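Local coordinates for BH0236 protein (Bacillus halodurans, PDB 5T7A) that probably binds beta-1,3-glucan through this family 56 carbohydrate-binding module, a small all-beta domain, at residues 49-54 with 98-103. Numbering follows the deposited sequence. Where two conformers were deposited one is given.
Sequences IFFAPT and YSFTYE
Phe-51 places its ring between Phe-100 and Tyr-102, reaching one with each of two ring corners. CD1 sits over one face of Phe-100, displaced toward the rim and 3.5 Å from Phe-100 CG, with the two planes at 46°. Two positions round the ring from CD1, the para carbon CZ lies over a face of Tyr-102, 3.5 Å from Tyr-102 CD1; here too the planes are inclined. Both pairings are oblique; together the three rings form an aromatic cluster. With CG anti to the backbone N (chi1 -174°), Phe-51 carries its ring toward the facing strand. Tyr-35 stacks on the same ring from outside the pair of segments.

Ile-49 comes to Phe-100 at the edge instead: its CG2 approaches near the ring plane, 3.5 Å from Phe-100 CZ. The same methyl also lies 3.9 Å from Tyr-98 CD2, beside the place where Phe-100 CE2 meets the edge of the Tyr-98 ring in its plane. Tyr-102 has a polar end as well, and its OH is hydrogen-bonded to Asp-34.

No hydrogen bond joins the strands. Their short axes pass 9.4 Å apart at -36°, and Leu-64, Val-62 and Ala-37 add to the apolar packing. Layers spaced and inclined like this, meeting through buried side chains alone, are characteristic of the core of a beta-sandwich, the fold common among carbohydrate-binding modules.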
ATOM      1  N   ILE A  49       1.062  -5.033   0.649  1.00  8.78           N
ATOM      2  CA  ILE A  49       1.081  -3.559   0.862  1.00  8.76           C
ATOM      3  C   ILE A  49       0.241  -3.285   2.072  1.00  8.78           C
ATOM      4  O   ILE A  49      -0.937  -3.729   2.153  1.00  8.36           O
ATOM      5  CB  ILE A  49       0.486  -2.776  -0.318  1.00  9.02           C
ATOM      6  CG1 ILE A  49       1.251  -3.093  -1.626  1.00  8.80           C
ATOM      7  CG2 ILE A  49       0.579  -1.272  -0.065  1.00  8.97           C
ATOM      8  CD1 ILE A  49       0.590  -2.562  -2.873  1.00  9.36           C
ATOM      9  N   PHE A  50       0.799  -2.524   3.026  1.00  7.92           N
ATOM     10  CA  PHE A  50       0.049  -2.216   4.235  1.00  8.45           C
ATOM     11  C   PHE A  50      -0.012  -0.718   4.423  1.00  7.78           C
ATOM     12  O   PHE A  50       0.863   0.022   4.026  1.00  8.18           O
ATOM     13  CB  PHE A  50       0.613  -2.857   5.475  1.00  7.95           C
ATOM     14  CG  PHE A  50       1.897  -2.234   5.987  1.00  8.16           C
ATOM     15  CD1 PHE A  50       3.120  -2.598   5.426  1.00  7.95           C
ATOM     16  CD2 PHE A  50       1.887  -1.274   6.988  1.00  8.71           C
ATOM     17  CE1 PHE A  50       4.305  -2.060   5.913  1.00  8.43           C
ATOM     18  CE2 PHE A  50       3.070  -0.688   7.470  1.00  8.56           C
ATOM     19  CZ  PHE A  50       4.285  -1.089   6.948  1.00  8.07           C
ATOM     20  N   PHE A  51      -1.054  -0.308   5.115  1.00  7.34           N
ATOM     21  CA  PHE A  51      -1.303   1.119   5.466  1.00  7.17           C
ATOM     22  C   PHE A  51      -1.924   1.154   6.865  1.00  7.33           C
ATOM     23  O   PHE A  51      -2.993   0.581   7.107  1.00  8.14           O
ATOM     24  CB  PHE A  51      -2.237   1.736   4.427  1.00  7.23           C
ATOM     25  CG  PHE A  51      -2.450   3.243   4.594  1.00  7.53           C
ATOM     26  CD1 PHE A  51      -1.627   4.133   3.922  1.00  7.43           C
ATOM     27  CD2 PHE A  51      -3.427   3.734   5.457  1.00  7.92           C
ATOM     28  CE1 PHE A  51      -1.768   5.507   4.065  1.00  8.35           C
ATOM     29  CE2 PHE A  51      -3.571   5.069   5.594  1.00  8.46           C
ATOM     30  CZ  PHE A  51      -2.755   5.951   4.940  1.00  8.29           C
ATOM     31  N   ALA A  52      -1.206   1.728   7.812  1.00  7.46           N
ATOM     32  CA  ALA A  52      -1.578   1.699   9.235  1.00  7.47           C
ATOM     33  C   ALA A  52      -1.743   3.146   9.692  1.00  7.83           C
ATOM     34  O   ALA A  52      -0.786   3.818  10.118  1.00  7.88           O
ATOM     35  CB  ALA A  52      -0.488   0.974  10.041  1.00  7.64           C
ATOM     36  N   PRO A  53      -2.970   3.672   9.610  1.00  7.45           N
ATOM     37  CA  PRO A  53      -3.156   5.073   9.913  1.00  8.06           C
ATOM     38  C   PRO A  53      -3.153   5.336  11.398  1.00  7.43           C
ATOM     39  O   PRO A  53      -3.494   4.485  12.194  1.00  8.56           O
ATOM     40  CB  PRO A  53      -4.513   5.408   9.277  1.00  7.74           C
ATOM     41  CG  PRO A  53      -5.247   4.095   9.471  1.00  7.99           C
ATOM     42  CD  PRO A  53      -4.228   3.029   9.165  1.00  9.26           C
ATOM     43  N   THR A  54      -2.718   6.519  11.780  1.00  7.73           N
ATOM     44  CA  THR A  54      -2.735   6.952  13.178  1.00  8.60           C
ATOM     45  C   THR A  54      -4.070   7.339  13.697  1.00 10.71           C
ATOM     46  O   THR A  54      -4.306   7.311  14.894  1.00 13.05           O
ATOM     47  CB  THR A  54      -1.731   8.103  13.384  1.00  8.43           C
ATOM     48  OG1 THR A  54      -1.955   9.123  12.412  1.00  8.72           O
ATOM     49  CG2 THR A  54      -0.308   7.575  13.282  1.00  8.19           C
ATOM     50  N   TYR A  98       3.326   2.378  -5.680  1.00  9.09           N
ATOM     51  CA  TYR A  98       2.069   2.335  -4.965  1.00  9.03           C
ATOM     52  C   TYR A  98       1.855   3.639  -4.239  1.00  9.22           C
ATOM     53  O   TYR A  98       2.790   4.299  -3.792  1.00 10.23           O
ATOM     54  CB  TYR A  98       2.003   1.171  -3.985  1.00  9.65           C
ATOM     55  CG  TYR A  98       3.082   1.143  -2.936  1.00  9.05           C
ATOM     56  CD1 TYR A  98       4.355   0.641  -3.230  1.00  9.14           C
ATOM     57  CD2 TYR A  98       2.846   1.543  -1.631  1.00  8.23           C
ATOM     58  CE1 TYR A  98       5.344   0.605  -2.296  1.00  8.74           C
ATOM     59  CE2 TYR A  98       3.808   1.515  -0.695  1.00  8.24           C
ATOM     60  CZ  TYR A  98       5.052   1.053  -0.981  1.00  8.72           C
ATOM     61  OH  TYR A  98       6.019   1.033  -0.004  1.00  9.62           O
ATOM     62  N   SER A  99       0.586   4.062  -4.235  1.00  9.25           N
ATOM     63  CA  SER A  99       0.168   5.277  -3.508  0.58  9.01           C
ATOM     64  C   SER A  99      -1.158   4.993  -2.870  1.00  8.84           C
ATOM     65  O   SER A  99      -1.773   3.950  -3.168  1.00  9.16           O
ATOM     66  CB  SER A  99       0.052   6.443  -4.430  0.58  8.88           C
ATOM     67  OG  SER A  99      -0.841   6.146  -5.503  0.58  9.04           O
ATOM     68  N   PHE A 100      -1.580   5.866  -1.959  1.00  7.63           N
ATOM     69  CA  PHE A 100      -2.809   5.655  -1.235  1.00  7.64           C
ATOM     70  C   PHE A 100      -3.739   6.832  -1.293  1.00  7.93           C
ATOM     71  O   PHE A 100      -3.286   7.986  -1.306  1.00  9.05           O
ATOM     72  CB  PHE A 100      -2.520   5.355   0.253  1.00  7.19           C
ATOM     73  CG  PHE A 100      -1.545   4.210   0.447  1.00  7.35           C
ATOM     74  CD1 PHE A 100      -1.978   2.913   0.517  1.00  7.30           C
ATOM     75  CD2 PHE A 100      -0.172   4.476   0.548  1.00  7.37           C
ATOM     76  CE1 PHE A 100      -1.057   1.861   0.712  1.00  7.10           C
ATOM     77  CE2 PHE A 100       0.699   3.464   0.717  1.00  7.43           C
ATOM     78  CZ  PHE A 100       0.293   2.146   0.791  1.00  7.00           C
ATOM     79  N   THR A 101      -5.030   6.524  -1.178  1.00  8.22           N
ATOM     80  CA  THR A 101      -6.015   7.556  -0.887  1.00  8.88           C
ATOM     81  C   THR A 101      -6.689   7.070   0.400  1.00  8.73           C
ATOM     82  O   THR A 101      -7.290   5.996   0.393  1.00  8.85           O
ATOM     83  CB  THR A 101      -7.003   7.755  -2.059  1.00  9.88           C
ATOM     84  OG1 THR A 101      -6.309   8.247  -3.212  1.00 10.80           O
ATOM     85  CG2 THR A 101      -8.092   8.742  -1.665  1.00 10.05           C
ATOM     86  N   TYR A 102      -6.606   7.883   1.453  1.00  8.46           N
ATOM     87  CA  TYR A 102      -7.118   7.510   2.746  1.00  8.67           C
ATOM     88  C   TYR A 102      -8.049   8.541   3.305  1.00  9.33           C
ATOM     89  O   TYR A 102      -7.874   9.720   3.151  1.00  9.06           O
ATOM     90  CB  TYR A 102      -5.988   7.290   3.752  1.00  8.37           C
ATOM     91  CG  TYR A 102      -5.102   8.426   4.014  1.00  8.19           C
ATOM     92  CD1 TYR A 102      -4.032   8.735   3.194  1.00  8.19           C
ATOM     93  CD2 TYR A 102      -5.275   9.197   5.197  1.00  8.94           C
ATOM     94  CE1 TYR A 102      -3.200   9.813   3.507  1.00  7.71           C
ATOM     95  CE2 TYR A 102      -4.451  10.244   5.501  1.00  8.08           C
ATOM     96  CZ  TYR A 102      -3.385  10.555   4.678  1.00  7.92           C
ATOM     97  OH  TYR A 102      -2.556  11.601   4.959  1.00  8.48           O
ATOM     98  N   GLU A 103      -9.072   8.051   3.970  1.00 10.36           N
ATOM     99  CA  GLU A 103     -10.031   8.946   4.617  1.00  9.69           C
ATOM    100  C   GLU A 103      -9.470   9.283   6.030  1.00  9.91           C
ATOM    101  O   GLU A 103      -8.829   8.442   6.712  1.00 10.12           O
ATOM    102  CB  GLU A 103     -11.333   8.225   4.726  1.00 10.16           C
ATOM    103  CG  GLU A 103     -12.498   9.074   5.221  1.00  9.81           C
ATOM    104  CD  GLU A 103     -12.672   9.058   6.712  1.00 11.76           C
ATOM    105  OE1 GLU A 103     -12.058   8.251   7.451  1.00 11.21           O
ATOM    106  OE2 GLU A 103     -13.482   9.917   7.178  1.00 13.24           O
TER